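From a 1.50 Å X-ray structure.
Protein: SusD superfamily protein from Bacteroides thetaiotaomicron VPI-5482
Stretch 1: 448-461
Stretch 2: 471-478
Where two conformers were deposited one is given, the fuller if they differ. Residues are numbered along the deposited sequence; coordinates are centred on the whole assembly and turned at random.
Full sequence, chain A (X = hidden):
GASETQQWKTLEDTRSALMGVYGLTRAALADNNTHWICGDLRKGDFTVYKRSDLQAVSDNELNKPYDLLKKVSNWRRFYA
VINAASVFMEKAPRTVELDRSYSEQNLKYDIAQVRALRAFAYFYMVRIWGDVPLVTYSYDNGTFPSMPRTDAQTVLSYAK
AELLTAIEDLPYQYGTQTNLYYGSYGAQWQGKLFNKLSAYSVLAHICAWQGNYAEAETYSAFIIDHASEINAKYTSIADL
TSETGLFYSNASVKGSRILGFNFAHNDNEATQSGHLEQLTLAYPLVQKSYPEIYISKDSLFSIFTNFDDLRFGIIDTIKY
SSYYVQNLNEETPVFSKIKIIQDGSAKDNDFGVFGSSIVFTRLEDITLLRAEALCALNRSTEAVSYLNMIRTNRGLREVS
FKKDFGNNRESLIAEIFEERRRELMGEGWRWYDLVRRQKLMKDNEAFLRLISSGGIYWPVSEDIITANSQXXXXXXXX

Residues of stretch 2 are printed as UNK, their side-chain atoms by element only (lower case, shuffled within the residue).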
ATOM      1  N   LEU A 448      23.044  -3.746   1.074  1.00 12.88           N
ATOM      2  CA  LEU A 448      23.181  -4.116  -0.366  1.00 12.81           C
ATOM      3  C   LEU A 448      23.329  -5.631  -0.542  1.00 13.93           C
ATOM      4  O   LEU A 448      22.764  -6.221  -1.472  1.00 14.06           O
ATOM      5  CB  LEU A 448      24.340  -3.367  -1.027  1.00 13.47           C
ATOM      6  CG  LEU A 448      24.171  -1.864  -1.180  1.00 13.44           C
ATOM      7  CD1 LEU A 448      25.544  -1.211  -1.498  1.00 14.27           C
ATOM      8  CD2 LEU A 448      23.090  -1.599  -2.269  1.00 13.98           C
ATOM      9  N   ARG A 449      24.042  -6.275   0.384  1.00 14.86           N
ATOM     10  CA  ARG A 449      24.178  -7.752   0.316  1.00 15.99           C
ATOM     11  C   ARG A 449      22.852  -8.414   0.637  1.00 14.37           C
ATOM     12  O   ARG A 449      22.518  -9.419   0.047  1.00 16.00           O
ATOM     13  CB  ARG A 449      25.304  -8.229   1.211  1.00 17.82           C
ATOM     14  CG  ARG A 449      25.475  -9.735   1.321  1.00 21.36           C
ATOM     15  CD  ARG A 449      24.709 -10.225   2.490  1.00 24.35           C
ATOM     16  NE  ARG A 449      24.833 -11.655   2.646  1.00 27.44           N
ATOM     17  CZ  ARG A 449      24.342 -12.314   3.695  1.00 30.15           C
ATOM     18  NH1 ARG A 449      23.692 -11.686   4.694  1.00 30.60           N
ATOM     19  NH2 ARG A 449      24.523 -13.623   3.741  1.00 32.34           N
ATOM     20  N   LEU A 450      22.109  -7.886   1.612  1.00 14.40           N
ATOM     21  CA  LEU A 450      20.772  -8.408   1.914  1.00 14.82           C
ATOM     22  C   LEU A 450      19.869  -8.349   0.672  1.00 14.55           C
ATOM     23  O   LEU A 450      19.098  -9.282   0.412  1.00 15.51           O
ATOM     24  CB  LEU A 450      20.146  -7.617   3.062  1.00 15.32           C
ATOM     25  CG  LEU A 450      18.906  -8.217   3.725  1.00 14.26           C
ATOM     26  CD1 LEU A 450      19.251  -9.442   4.578  1.00 15.24           C
ATOM     27  CD2 LEU A 450      18.234  -7.204   4.616  1.00 15.60           C
ATOM     28  N   ILE A 451      20.002  -7.283  -0.119  1.00 13.83           N
ATOM     29  CA  ILE A 451      19.209  -7.128  -1.355  1.00 14.82           C
ATOM     30  C   ILE A 451      19.635  -8.174  -2.379  1.00 15.73           C
ATOM     31  O   ILE A 451      18.794  -8.918  -2.891  1.00 16.46           O
ATOM     32  CB  ILE A 451      19.342  -5.714  -1.949  1.00 14.19           C
ATOM     33  CG1 ILE A 451      18.672  -4.683  -1.022  1.00 14.50           C
ATOM     34  CG2 ILE A 451      18.717  -5.638  -3.372  1.00 15.09           C
ATOM     35  CD1 ILE A 451      19.069  -3.235  -1.294  1.00 13.77           C
ATOM     36  N   SER A 452      20.941  -8.264  -2.643  1.00 16.97           N
ATOM     37  CA  SER A 452      21.430  -9.191  -3.670  1.00 18.50           C
ATOM     38  C   SER A 452      21.218 -10.665  -3.310  1.00 18.73           C
ATOM     39  O   SER A 452      21.004 -11.504  -4.199  1.00 19.47           O
ATOM     40  CB  SER A 452      22.894  -8.924  -3.992  1.00 20.27           C
ATOM     41  OG  SER A 452      23.728  -9.200  -2.895  1.00 21.76           O
ATOM     42  N   SER A 453      21.264 -10.967  -2.008  1.00 18.02           N
ATOM     43  CA  SER A 453      21.134 -12.336  -1.528  1.00 18.70           C
ATOM     44  C   SER A 453      19.683 -12.780  -1.365  1.00 17.99           C
ATOM     45  O   SER A 453      19.435 -13.940  -1.075  1.00 18.95           O
ATOM     46  CB  SER A 453      21.881 -12.529  -0.212  1.00 19.25           C
ATOM     47  OG  SER A 453      21.280 -11.762   0.821  1.00 19.43           O
ATOM     48  N   GLY A 454      18.712 -11.876  -1.532  1.00 16.14           N
ATOM     49  CA  GLY A 454      17.323 -12.254  -1.355  1.00 15.94           C
ATOM     50  C   GLY A 454      16.814 -12.209   0.057  1.00 14.85           C
ATOM     51  O   GLY A 454      15.667 -12.573   0.283  1.00 15.07           O
ATOM     52  N   GLY A 455      17.619 -11.701   1.000  1.00 13.08           N
ATOM     53  CA  GLY A 455      17.180 -11.537   2.376  1.00 13.76           C
ATOM     54  C   GLY A 455      16.196 -10.418   2.625  1.00 13.28           C
ATOM     55  O   GLY A 455      15.711 -10.270   3.741  1.00 13.67           O
ATOM     56  N   ILE A 456      15.898  -9.658   1.571  1.00 11.80           N
ATOM     57  CA  ILE A 456      14.852  -8.628   1.588  1.00 11.64           C
ATOM     58  C   ILE A 456      13.473  -9.215   1.300  1.00 12.01           C
ATOM     59  O   ILE A 456      12.463  -8.480   1.371  1.00 13.44           O
ATOM     60  CB  ILE A 456      15.121  -7.484   0.580  1.00 12.64           C
ATOM     61  CG1 ILE A 456      15.241  -8.001  -0.868  1.00 13.31           C
ATOM     62  CG2 ILE A 456      16.323  -6.629   1.063  1.00 13.12           C
ATOM     63  CD1 ILE A 456      15.063  -6.902  -1.914  1.00 13.65           C
ATOM     64  N   TYR A 457      13.393 -10.512   0.995  1.00 11.66           N
ATOM     65  CA  TYR A 457      12.093 -11.167   0.782  1.00 12.88           C
ATOM     66  C   TYR A 457      11.767 -12.103   1.922  1.00 12.49           C
ATOM     67  O   TYR A 457      12.610 -12.425   2.778  1.00 13.86           O
ATOM     68  CB  TYR A 457      12.119 -11.918  -0.556  1.00 13.50           C
ATOM     69  CG  TYR A 457      12.451 -11.008  -1.704  1.00 14.32           C
ATOM     70  CD1 TYR A 457      11.631  -9.942  -1.992  1.00 13.55           C
ATOM     71  CD2 TYR A 457      13.575 -11.206  -2.498  1.00 15.10           C
ATOM     72  CE1 TYR A 457      11.898  -9.101  -3.033  1.00 14.47           C
ATOM     73  CE2 TYR A 457      13.877 -10.334  -3.541  1.00 15.29           C
ATOM     74  CZ  TYR A 457      13.013  -9.273  -3.805  1.00 14.04           C
ATOM     75  OH  TYR A 457      13.223  -8.383  -4.863  1.00 16.49           O
ATOM     76  N   TRP A 458      10.508 -12.486   1.966  1.00 11.56           N
ATOM     77  CA  TRP A 458       9.992 -13.446   2.935  1.00 12.36           C
ATOM     78  C   TRP A 458      10.253 -14.852   2.452  1.00 13.17           C
ATOM     79  O   TRP A 458      10.320 -15.127   1.243  1.00 13.87           O
ATOM     80  CB  TRP A 458       8.473 -13.277   3.162  1.00 12.74           C
ATOM     81  CG  TRP A 458       8.185 -12.141   4.045  1.00 12.78           C
ATOM     82  CD1 TRP A 458       8.339 -10.796   3.750  1.00 12.79           C
ATOM     83  CD2 TRP A 458       7.682 -12.212   5.383  1.00 12.14           C
ATOM     84  NE1 TRP A 458       7.956 -10.045   4.842  1.00 13.24           N
ATOM     85  CE2 TRP A 458       7.530 -10.878   5.849  1.00 13.07           C
ATOM     86  CE3 TRP A 458       7.323 -13.282   6.235  1.00 14.32           C
ATOM     87  CZ2 TRP A 458       7.087 -10.580   7.161  1.00 14.78           C
ATOM     88  CZ3 TRP A 458       6.847 -12.981   7.516  1.00 15.37           C
ATOM     89  CH2 TRP A 458       6.741 -11.641   7.968  1.00 15.73           C
ATOM     90  N   PRO A 459      10.395 -15.794   3.397  1.00 14.73           N
ATOM     91  CA  PRO A 459      10.452 -17.189   2.972  1.00 14.29           C
ATOM     92  C   PRO A 459       9.103 -17.622   2.357  1.00 14.10           C
ATOM     93  O   PRO A 459       8.079 -17.014   2.639  1.00 13.88           O
ATOM     94  CB  PRO A 459      10.682 -17.938   4.285  1.00 14.90           C
ATOM     95  CG  PRO A 459      10.349 -17.057   5.343  1.00 16.86           C
ATOM     96  CD  PRO A 459      10.441 -15.666   4.856  1.00 14.90           C
ATOM     97  N   VAL A 460       9.162 -18.627   1.482  1.00 13.41           N
ATOM     98  CA  VAL A 460       7.996 -19.328   0.991  1.00 14.42           C
ATOM     99  C   VAL A 460       7.557 -20.307   2.105  1.00 16.03           C
ATOM    100  O   VAL A 460       8.380 -20.968   2.729  1.00 16.52           O
ATOM    101  CB  VAL A 460       8.304 -20.075  -0.338  1.00 14.96           C
ATOM    102  CG1 VAL A 460       7.088 -20.888  -0.843  1.00 15.77           C
ATOM    103  CG2 VAL A 460       8.760 -19.077  -1.391  1.00 15.85           C
ATOM    104  N   SER A 461       6.264 -20.366   2.375  1.00 17.65           N
ATOM    105  CA  SER A 461       5.754 -21.275   3.406  1.00 19.05           C
ATOM    106  C   SER A 461       6.103 -22.719   3.035  1.00 19.32           C
ATOM    107  O   SER A 461       5.958 -23.140   1.882  1.00 19.17           O
ATOM    108  CB  SER A 461       4.242 -21.155   3.560  1.00 20.30           C
ATOM    109  OG  SER A 461       3.749 -22.242   4.363  1.00 23.38           O
ATOM    110  N   UNK A 471       8.109 -25.594  -6.653  1.00 16.40           N
ATOM    111  CA  UNK A 471       8.321 -24.325  -5.930  0.50 16.27           C
ATOM    112  C   UNK A 471       9.545 -24.462  -5.039  1.00 16.62           C
ATOM    113  O   UNK A 471       9.565 -25.315  -4.158  1.00 17.87           O
ATOM    114  c   UNK A 471       7.341 -22.662  -4.251  0.50 15.35           C
ATOM    115  c   UNK A 471       7.113 -23.973  -5.053  0.50 15.81           C
ATOM    116  c   UNK A 471       5.864 -23.807  -5.921  0.50 16.18           C
ATOM    117  c   UNK A 471       6.016 -22.711  -6.941  0.50 14.45           C
ATOM    118  N   UNK A 472      10.558 -23.630  -5.277  1.00 16.79           N
ATOM    119  CA  UNK A 472      11.835 -23.644  -4.547  0.50 17.77           C
ATOM    120  C   UNK A 472      11.856 -22.550  -3.482  1.00 17.04           C
ATOM    121  O   UNK A 472      11.362 -21.444  -3.684  1.00 16.45           O
ATOM    122  o   UNK A 472      16.709 -23.436  -5.576  0.50 26.36           O
ATOM    123  c   UNK A 472      14.426 -23.579  -4.931  0.50 22.76           C
ATOM    124  o   UNK A 472      15.256 -22.446  -6.901  0.50 27.70           O
ATOM    125  c   UNK A 472      13.006 -23.414  -5.526  0.50 20.41           C
ATOM    126  c   UNK A 472      15.542 -23.125  -5.877  0.50 25.44           C
ATOM    127  N   UNK A 473      12.455 -22.855  -2.344  1.00 16.72           N
ATOM    128  CA  UNK A 473      12.581 -21.875  -1.297  1.00 15.53           C
ATOM    129  C   UNK A 473      13.572 -20.797  -1.726  1.00 16.59           C
ATOM    130  O   UNK A 473      14.481 -21.032  -2.538  1.00 17.08           O
ATOM    131  n   UNK A 473      11.114 -21.695   2.321  1.00 16.83           N
ATOM    132  c   UNK A 473      13.095 -22.565  -0.020  1.00 14.81           C
ATOM    133  c   UNK A 473      11.970 -20.991   1.573  1.00 15.76           C
ATOM    134  c   UNK A 473      13.249 -21.683   1.214  1.00 15.39           C
ATOM    135  o   UNK A 473      11.696 -19.867   1.083  1.00 16.13           O
ATOM    136  N   UNK A 474      13.382 -19.605  -1.161  1.00 16.52           N
ATOM    137  CA  UNK A 474      14.356 -18.512  -1.294  1.00 17.81           C
ATOM    138  C   UNK A 474      15.657 -18.983  -0.645  1.00 18.63           C
ATOM    139  O   UNK A 474      15.658 -19.352   0.532  1.00 18.06           O
ATOM    140  o   UNK A 474      16.035 -16.042  -0.631  1.00 21.28           O
ATOM    141  n   UNK A 474      14.132 -14.880  -0.622  1.00 19.80           N
ATOM    142  c   UNK A 474      14.787 -16.016  -0.623  1.00 20.14           C
ATOM    143  c   UNK A 474      13.843 -17.285  -0.543  1.00 18.13           C
ATOM    144  N   UNK A 475      16.749 -18.892  -1.400  1.00 20.47           N
ATOM    145  CA  UNK A 475      18.099 -19.353  -0.980  1.00 23.21           C
ATOM    146  C   UNK A 475      18.508 -18.793   0.390  1.00 19.70           C
ATOM    147  O   UNK A 475      19.036 -19.507   1.229  1.00 21.00           O
ATOM    148  o   UNK A 475      19.535 -21.583  -3.034  1.00 36.86           O
ATOM    149  o   UNK A 475      21.103 -21.935  -1.551  1.00 37.02           O
ATOM    150  c   UNK A 475      20.487 -19.652  -1.922  1.00 31.31           C
ATOM    151  c   UNK A 475      20.370 -21.161  -2.193  1.00 34.15           C
ATOM    152  c   UNK A 475      19.153 -18.925  -2.025  1.00 27.31           C
ATOM    153  N   UNK A 476      18.177 -17.537   0.641  1.00 18.61           N
ATOM    154  CA  UNK A 476      18.525 -16.881   1.901  1.00 17.37           C
ATOM    155  C   UNK A 476      17.959 -17.581   3.130  1.00 17.07           C
ATOM    156  O   UNK A 476      18.617 -17.566   4.189  1.00 18.19           O
ATOM    157  c   UNK A 476      18.028 -15.413   1.905  1.00 17.26           C
ATOM    158  c   UNK A 476      19.689 -12.991   5.061  1.00 17.90           C
ATOM    159  c   UNK A 476      18.509 -13.684   5.242  1.00 17.61           C
ATOM    160  c   UNK A 476      20.347 -13.081   3.858  1.00 17.48           C
ATOM    161  c   UNK A 476      17.974 -14.450   4.234  1.00 16.21           C
ATOM    162  c   UNK A 476      19.813 -13.878   2.836  1.00 17.87           C
ATOM    163  c   UNK A 476      18.616 -14.570   3.024  1.00 16.19           C
ATOM    164  N   UNK A 477      16.760 -18.178   2.990  1.00 16.13           N
ATOM    165  CA  UNK A 477      16.010 -18.787   4.081  1.00 17.36           C
ATOM    166  C   UNK A 477      16.098 -20.316   4.127  1.00 19.38           C
ATOM    167  O   UNK A 477      15.427 -20.932   4.958  1.00 21.42           O
ATOM    168  c   UNK A 477      14.628 -13.534   5.509  1.00 15.78           C
ATOM    169  c   UNK A 477      14.417 -14.648   4.707  1.00 15.52           C
ATOM    170  n   UNK A 477      13.962 -14.723   3.420  1.00 15.08           N
ATOM    171  c   UNK A 477      15.199 -16.164   6.440  1.00 16.96           C
ATOM    172  c   UNK A 477      14.541 -18.349   4.048  1.00 17.98           C
ATOM    173  c   UNK A 477      15.386 -15.054   7.250  1.00 17.54           C
ATOM    174  c   UNK A 477      15.094 -13.748   6.777  1.00 16.74           C
ATOM    175  c   UNK A 477      14.394 -16.845   4.054  1.00 16.15           C
ATOM    176  c   UNK A 477      13.956 -16.040   3.028  1.00 16.01           C
ATOM    177  c   UNK A 477      14.719 -15.966   5.132  1.00 15.90           C
ATOM    178  N   UNK A 478      16.891 -20.909   3.245  1.00 21.73           N
ATOM    179  CA  UNK A 478      17.093 -22.385   3.267  1.00 23.62           C
ATOM    180  C   UNK A 478      17.890 -22.794   4.513  1.00 27.44           C
ATOM    181  O   UNK A 478      18.658 -22.012   5.091  1.00 27.10           O
ATOM    182  OXT UNK A 478      17.748 -23.928   4.995  1.00 29.93           O
ATOM    183  c   UNK A 478      17.761 -23.367  -0.417  1.00 25.95           C
ATOM    184  c   UNK A 478      16.976 -22.807   0.736  1.00 24.22           C
ATOM    185  n   UNK A 478      17.834 -23.820  -2.827  1.00 29.46           N
ATOM    186  c   UNK A 478      17.804 -22.875   2.011  1.00 23.91           C
ATOM    187  c   UNK A 478      16.977 -23.356  -1.701  1.00 27.95           C
TER
HETATM  188  O   HOH W   1      11.354 -15.438  -1.258  1.00 15.64           O

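Position 471 carries four side-chain carbons, forked at the first, with one arm two carbons long. The CA-to-CB bond points toward stretch 1, and the short arm ends 3.9 Å from CG1 of Val 460. Branching at CB with a two-carbon arm identifies Ile 471, whose CG2 makes this apolar contact.

Position 472 has three carbons in a row, the third bearing two oxygens, and points away from stretch 1. A carboxylate on a chain of this length is Glu 472.

At position 473 three carbons end in one oxygen and one nitrogen. The oxygen accepts a hydrogen bond from Val 460 N at 2.8 Å, and the nitrogen donates one to Val 460 O at 2.9 Å. The residue is Gln 473; its amide pairs with both backbone polar groups of a single residue, as a neighbouring strand might. OE1 also accepts from the backbone N of position 474, 2.8 Å away.

Position 474 has two carbons, the second carrying one oxygen and one nitrogen, one carbon shorter than the preceding side chain: Asn 474. Its ND2 donates to Gly 454 O at 2.9 Å and to water 1, also at 2.9 Å, which in turn donates to Trp 458 O at 2.7 Å. OD1 accepts from the backbone N of position 476 at 2.9 Å, which helps to orient the amide.

Position 475 shows three carbons ending in two oxygens, with the end leading away from stretch 1. It is Glu 475.

Position 476 is one carbon followed by a six-carbon ring with no heteroatom, hence Phe 476. Gly 455 CA lies 3.4 Å from the ring centroid, over the face, and Leu 450 CD1 is 3.6 Å from CZ. A CB on Gly 455 would clash with CE1.

Position 477 bears one carbon and fused five- and six-membered rings holding eight carbons and one nitrogen, the indole of Trp 477. NE1 donates to Tyr 457 O at 2.7 Å, while Pro 459 CD sits 3.9 Å from the centroid of the five-membered ring, over its face.

Position 478 has four carbons in a row ending in nitrogen. This is Lys 478, which does not reach stretch 1; its NZ forms salt bridges with Glu 475 OE1 (2.8 Å) and Glu 472 OE2 (3.0 Å).

The contact thus joins polar side chains of stretch 2 to the backbone of stretch 1 through four direct hydrogen bonds, while the two aromatic rings pack on glycine and proline.

Stretch 2 471-478: IEQNEFWK
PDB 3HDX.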